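Local atomic coordinates of Cobalt/magnesium transport protein CorA (Methanocaldococcus jannaschii, PDB entry 4EGW), a protein that mediates the influx of magnesium ions across the cell membrane as a homopentamer that closes when cytoplasmic magnesium is high. Residues A[114-125]-A[154-165]. Sequence-based numbering, arbitrary orientation.
Sequences LGIYIKNNLLLT and IGFLLYHILNEI
In the cytoplasmic domain of CorA, a beta-hairpin of the central mixed sheet packs against the first turns of helix 156-186 and against Ile154 in the loop just before it, with Leu123, Ile118 and Ile116 facing Ile154, Leu157, Leu158, Ile161 and Leu162. The hairpin closes through a type II' turn from Lys119 to Leu122. Its strand 122-125 runs nearly along the helix, 19° between axes, and strand 114-119 runs antiparallel to it. Leu123 sits at the middle of the contact: its CB lies 3.6 Å from CD2 of Leu157, while its CD1 lies 3.6 Å from CD1 of Ile161, the two side chains sliding past each other in opposite directions. With CG swung opposite the backbone N (chi1 -170°), the two methyls of Leu123 part, CD1 toward Ile161 and CD2 toward the loop, 4.2 Å from CG1 of Ile154. Cut back to an alanine here, the side chain would keep only its CB against Leu157, and would probably open a gap beside Ile161 and Ile154 and leave CD1 of Ile161 with Thr125 alone on the hairpin. Thr125 CG2 meets that same CD1 tip to tip at 3.7 Å; its OG1 instead hydrogen-bonds to Asp54 and Trp52 in strand 51-56. On the adjacent strand, CD1 of Ile116 lies 3.7 Å from CD1 of Leu162 and farther, 4.1 Å, from CD1 of Leu158, the side chains crossing at a slant. Near the turn, Ile154, poorly ordered, extends CD1 to within 3.5 Å of Ile118 CG2. Leu114 and Ile165 make a looser pair at the other end, and Ile165 also touches Tyr100 and Ala102 of strand 96-104. No hydrogen bond or salt bridge joins the two segments. Helix and hairpin are thus held together by van der Waals and hydrophobic contacts of branched aliphatic side chains.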
# COMPACT_ATOMS: atom_id res chain seq x y z
N LEU A 114 8.87 8.14 -16.16
CA LEU A 114 8.70 9.57 -16.01
C LEU A 114 10.04 10.18 -15.68
O LEU A 114 10.85 9.57 -14.99
CB LEU A 114 7.68 9.90 -14.92
CG LEU A 114 7.74 9.26 -13.53
CD1 LEU A 114 9.06 8.60 -13.26
CD2 LEU A 114 7.44 10.31 -12.48
N GLY A 115 10.30 11.34 -16.26
CA GLY A 115 11.42 12.15 -15.85
C GLY A 115 11.05 13.03 -14.67
O GLY A 115 9.95 13.59 -14.61
N ILE A 116 12.00 13.19 -13.76
CA ILE A 116 11.84 14.11 -12.67
C ILE A 116 13.05 15.02 -12.65
O ILE A 116 14.15 14.58 -12.35
CB ILE A 116 11.82 13.34 -11.36
CG1 ILE A 116 10.59 12.44 -11.31
CG2 ILE A 116 11.89 14.29 -10.17
CD1 ILE A 116 10.55 11.54 -10.10
N TYR A 117 12.84 16.30 -12.95
CA TYR A 117 13.97 17.22 -12.97
C TYR A 117 13.95 18.07 -11.71
O TYR A 117 12.90 18.52 -11.26
CB TYR A 117 13.90 18.13 -14.20
CG TYR A 117 13.88 17.42 -15.54
CD1 TYR A 117 12.87 16.53 -15.85
CD2 TYR A 117 14.85 17.66 -16.50
CE1 TYR A 117 12.83 15.89 -17.07
CE2 TYR A 117 14.82 17.03 -17.73
CZ TYR A 117 13.81 16.14 -18.01
OH TYR A 117 13.76 15.49 -19.23
N ILE A 118 15.12 18.30 -11.13
CA ILE A 118 15.18 19.18 -9.98
C ILE A 118 16.09 20.36 -10.22
O ILE A 118 17.31 20.21 -10.30
CB ILE A 118 15.69 18.44 -8.75
CG1 ILE A 118 14.71 17.33 -8.40
CG2 ILE A 118 15.88 19.41 -7.61
CD1 ILE A 118 15.03 16.63 -7.13
N LYS A 119 15.50 21.54 -10.31
CA LYS A 119 16.27 22.75 -10.56
C LYS A 119 16.07 23.71 -9.39
O LYS A 119 14.97 24.23 -9.19
CB LYS A 119 15.83 23.39 -11.87
CG LYS A 119 16.87 24.31 -12.48
CD LYS A 119 16.46 24.81 -13.85
CE LYS A 119 17.16 26.10 -14.16
NZ LYS A 119 16.53 26.76 -15.33
N ASN A 120 17.13 23.92 -8.63
CA ASN A 120 17.04 24.75 -7.44
C ASN A 120 15.89 24.24 -6.59
O ASN A 120 15.91 23.10 -6.12
CB ASN A 120 16.81 26.20 -7.81
CG ASN A 120 17.60 26.60 -9.02
OD1 ASN A 120 17.02 26.95 -10.06
ND2 ASN A 120 18.92 26.55 -8.91
N ASN A 121 14.90 25.10 -6.41
CA ASN A 121 13.74 24.73 -5.61
C ASN A 121 12.60 24.10 -6.42
O ASN A 121 11.54 23.80 -5.86
CB ASN A 121 13.24 25.92 -4.78
CG ASN A 121 12.74 27.07 -5.65
OD1 ASN A 121 13.07 27.16 -6.84
ND2 ASN A 121 11.92 27.95 -5.06
N LEU A 122 12.82 23.90 -7.72
CA LEU A 122 11.77 23.33 -8.57
C LEU A 122 11.87 21.83 -8.84
O LEU A 122 12.78 21.38 -9.53
CB LEU A 122 11.71 24.06 -9.91
CG LEU A 122 10.95 23.26 -10.98
CD1 LEU A 122 9.52 23.01 -10.55
CD2 LEU A 122 10.99 23.99 -12.31
N LEU A 123 10.91 21.07 -8.32
CA LEU A 123 10.76 19.66 -8.66
C LEU A 123 9.74 19.56 -9.78
O LEU A 123 8.55 19.79 -9.56
CB LEU A 123 10.26 18.88 -7.43
CG LEU A 123 10.20 17.35 -7.37
CD1 LEU A 123 9.36 16.72 -8.48
CD2 LEU A 123 11.58 16.73 -7.36
N LEU A 124 10.19 19.20 -10.97
CA LEU A 124 9.30 18.99 -12.10
C LEU A 124 9.20 17.49 -12.36
O LEU A 124 10.21 16.82 -12.53
CB LEU A 124 9.82 19.70 -13.35
CG LEU A 124 9.21 19.24 -14.70
CD1 LEU A 124 7.72 19.50 -14.77
CD2 LEU A 124 9.90 19.88 -15.91
N THR A 125 7.97 16.99 -12.38
CA THR A 125 7.69 15.61 -12.75
C THR A 125 7.07 15.61 -14.12
O THR A 125 5.99 16.16 -14.31
CB THR A 125 6.66 14.96 -11.84
OG1 THR A 125 5.45 15.73 -11.86
CG2 THR A 125 7.18 14.86 -10.41
N ILE A 154 11.42 18.73 -0.80
CA ILE A 154 12.27 18.47 -1.97
C ILE A 154 13.68 17.93 -1.77
O ILE A 154 14.51 18.05 -2.66
CB ILE A 154 12.39 19.70 -2.91
CG1 ILE A 154 12.84 19.26 -4.31
CG2 ILE A 154 13.35 20.73 -2.34
CD1 ILE A 154 13.79 20.23 -4.99
N GLY A 155 13.97 17.33 -0.62
CA GLY A 155 14.68 16.08 -0.68
C GLY A 155 13.56 15.13 -0.37
O GLY A 155 13.57 13.94 -0.68
N PHE A 156 12.54 15.72 0.24
CA PHE A 156 11.40 15.00 0.75
C PHE A 156 10.38 14.76 -0.33
O PHE A 156 9.85 13.66 -0.47
CB PHE A 156 10.78 15.78 1.90
CG PHE A 156 9.90 14.94 2.78
CD1 PHE A 156 10.28 13.65 3.12
CD2 PHE A 156 8.70 15.44 3.26
CE1 PHE A 156 9.48 12.86 3.93
CE2 PHE A 156 7.89 14.67 4.07
CZ PHE A 156 8.28 13.36 4.41
N LEU A 157 10.14 15.82 -1.10
CA LEU A 157 9.09 15.82 -2.11
C LEU A 157 9.39 14.71 -3.09
O LEU A 157 8.50 13.96 -3.52
CB LEU A 157 9.06 17.17 -2.83
CG LEU A 157 8.02 17.37 -3.94
CD1 LEU A 157 6.63 17.14 -3.41
CD2 LEU A 157 8.12 18.77 -4.53
N LEU A 158 10.66 14.59 -3.43
CA LEU A 158 11.11 13.57 -4.35
C LEU A 158 10.73 12.17 -3.88
O LEU A 158 10.04 11.42 -4.58
CB LEU A 158 12.61 13.64 -4.46
CG LEU A 158 13.15 12.46 -5.24
CD1 LEU A 158 12.43 12.35 -6.60
CD2 LEU A 158 14.65 12.66 -5.38
N TYR A 159 11.20 11.84 -2.69
CA TYR A 159 10.92 10.55 -2.09
C TYR A 159 9.44 10.20 -2.11
O TYR A 159 9.07 9.06 -2.39
CB TYR A 159 11.42 10.55 -0.65
CG TYR A 159 10.69 9.57 0.21
CD1 TYR A 159 9.53 9.93 0.88
CD2 TYR A 159 11.16 8.27 0.36
CE1 TYR A 159 8.85 9.04 1.67
CE2 TYR A 159 10.49 7.37 1.16
CZ TYR A 159 9.33 7.76 1.81
OH TYR A 159 8.65 6.86 2.61
N HIS A 160 8.59 11.17 -1.80
CA HIS A 160 7.17 10.88 -1.72
C HIS A 160 6.60 10.39 -3.02
O HIS A 160 5.93 9.36 -3.08
CB HIS A 160 6.39 12.08 -1.21
CG HIS A 160 6.31 12.12 0.28
ND1 HIS A 160 6.45 10.99 1.05
CD2 HIS A 160 6.14 13.14 1.14
CE1 HIS A 160 6.35 11.31 2.33
NE2 HIS A 160 6.16 12.61 2.41
N ILE A 161 6.87 11.14 -4.08
CA ILE A 161 6.48 10.68 -5.39
C ILE A 161 7.05 9.28 -5.55
O ILE A 161 6.32 8.33 -5.83
CB ILE A 161 7.03 11.61 -6.46
CG1 ILE A 161 6.94 13.06 -5.97
CG2 ILE A 161 6.26 11.43 -7.74
CD1 ILE A 161 7.61 14.07 -6.87
N LEU A 162 8.35 9.14 -5.34
CA LEU A 162 8.99 7.83 -5.49
C LEU A 162 8.26 6.82 -4.63
O LEU A 162 7.99 5.68 -5.05
CB LEU A 162 10.46 7.91 -5.09
CG LEU A 162 11.43 8.25 -6.22
CD1 LEU A 162 10.87 9.30 -7.16
CD2 LEU A 162 12.80 8.66 -5.70
N ASN A 163 7.92 7.24 -3.42
CA ASN A 163 7.18 6.38 -2.53
C ASN A 163 5.82 6.02 -3.10
O ASN A 163 5.48 4.84 -3.21
CB ASN A 163 6.98 7.03 -1.18
CG ASN A 163 6.77 6.02 -0.09
OD1 ASN A 163 7.35 4.93 -0.12
ND2 ASN A 163 5.94 6.36 0.88
N GLU A 164 5.03 7.03 -3.44
CA GLU A 164 3.71 6.76 -3.99
C GLU A 164 3.82 5.85 -5.18
O GLU A 164 3.01 4.94 -5.34
CB GLU A 164 2.98 8.04 -4.38
CG GLU A 164 2.13 8.62 -3.26
CD GLU A 164 1.28 7.57 -2.57
OE1 GLU A 164 0.70 6.71 -3.28
OE2 GLU A 164 1.21 7.60 -1.32
N ILE A 165 4.83 6.05 -6.01
CA ILE A 165 5.01 5.16 -7.14
C ILE A 165 5.19 3.78 -6.56
O ILE A 165 4.39 2.88 -6.81
CB ILE A 165 6.25 5.51 -7.95
CG1 ILE A 165 6.08 6.89 -8.59
CG2 ILE A 165 6.51 4.45 -9.01
CD1 ILE A 165 7.27 7.29 -9.44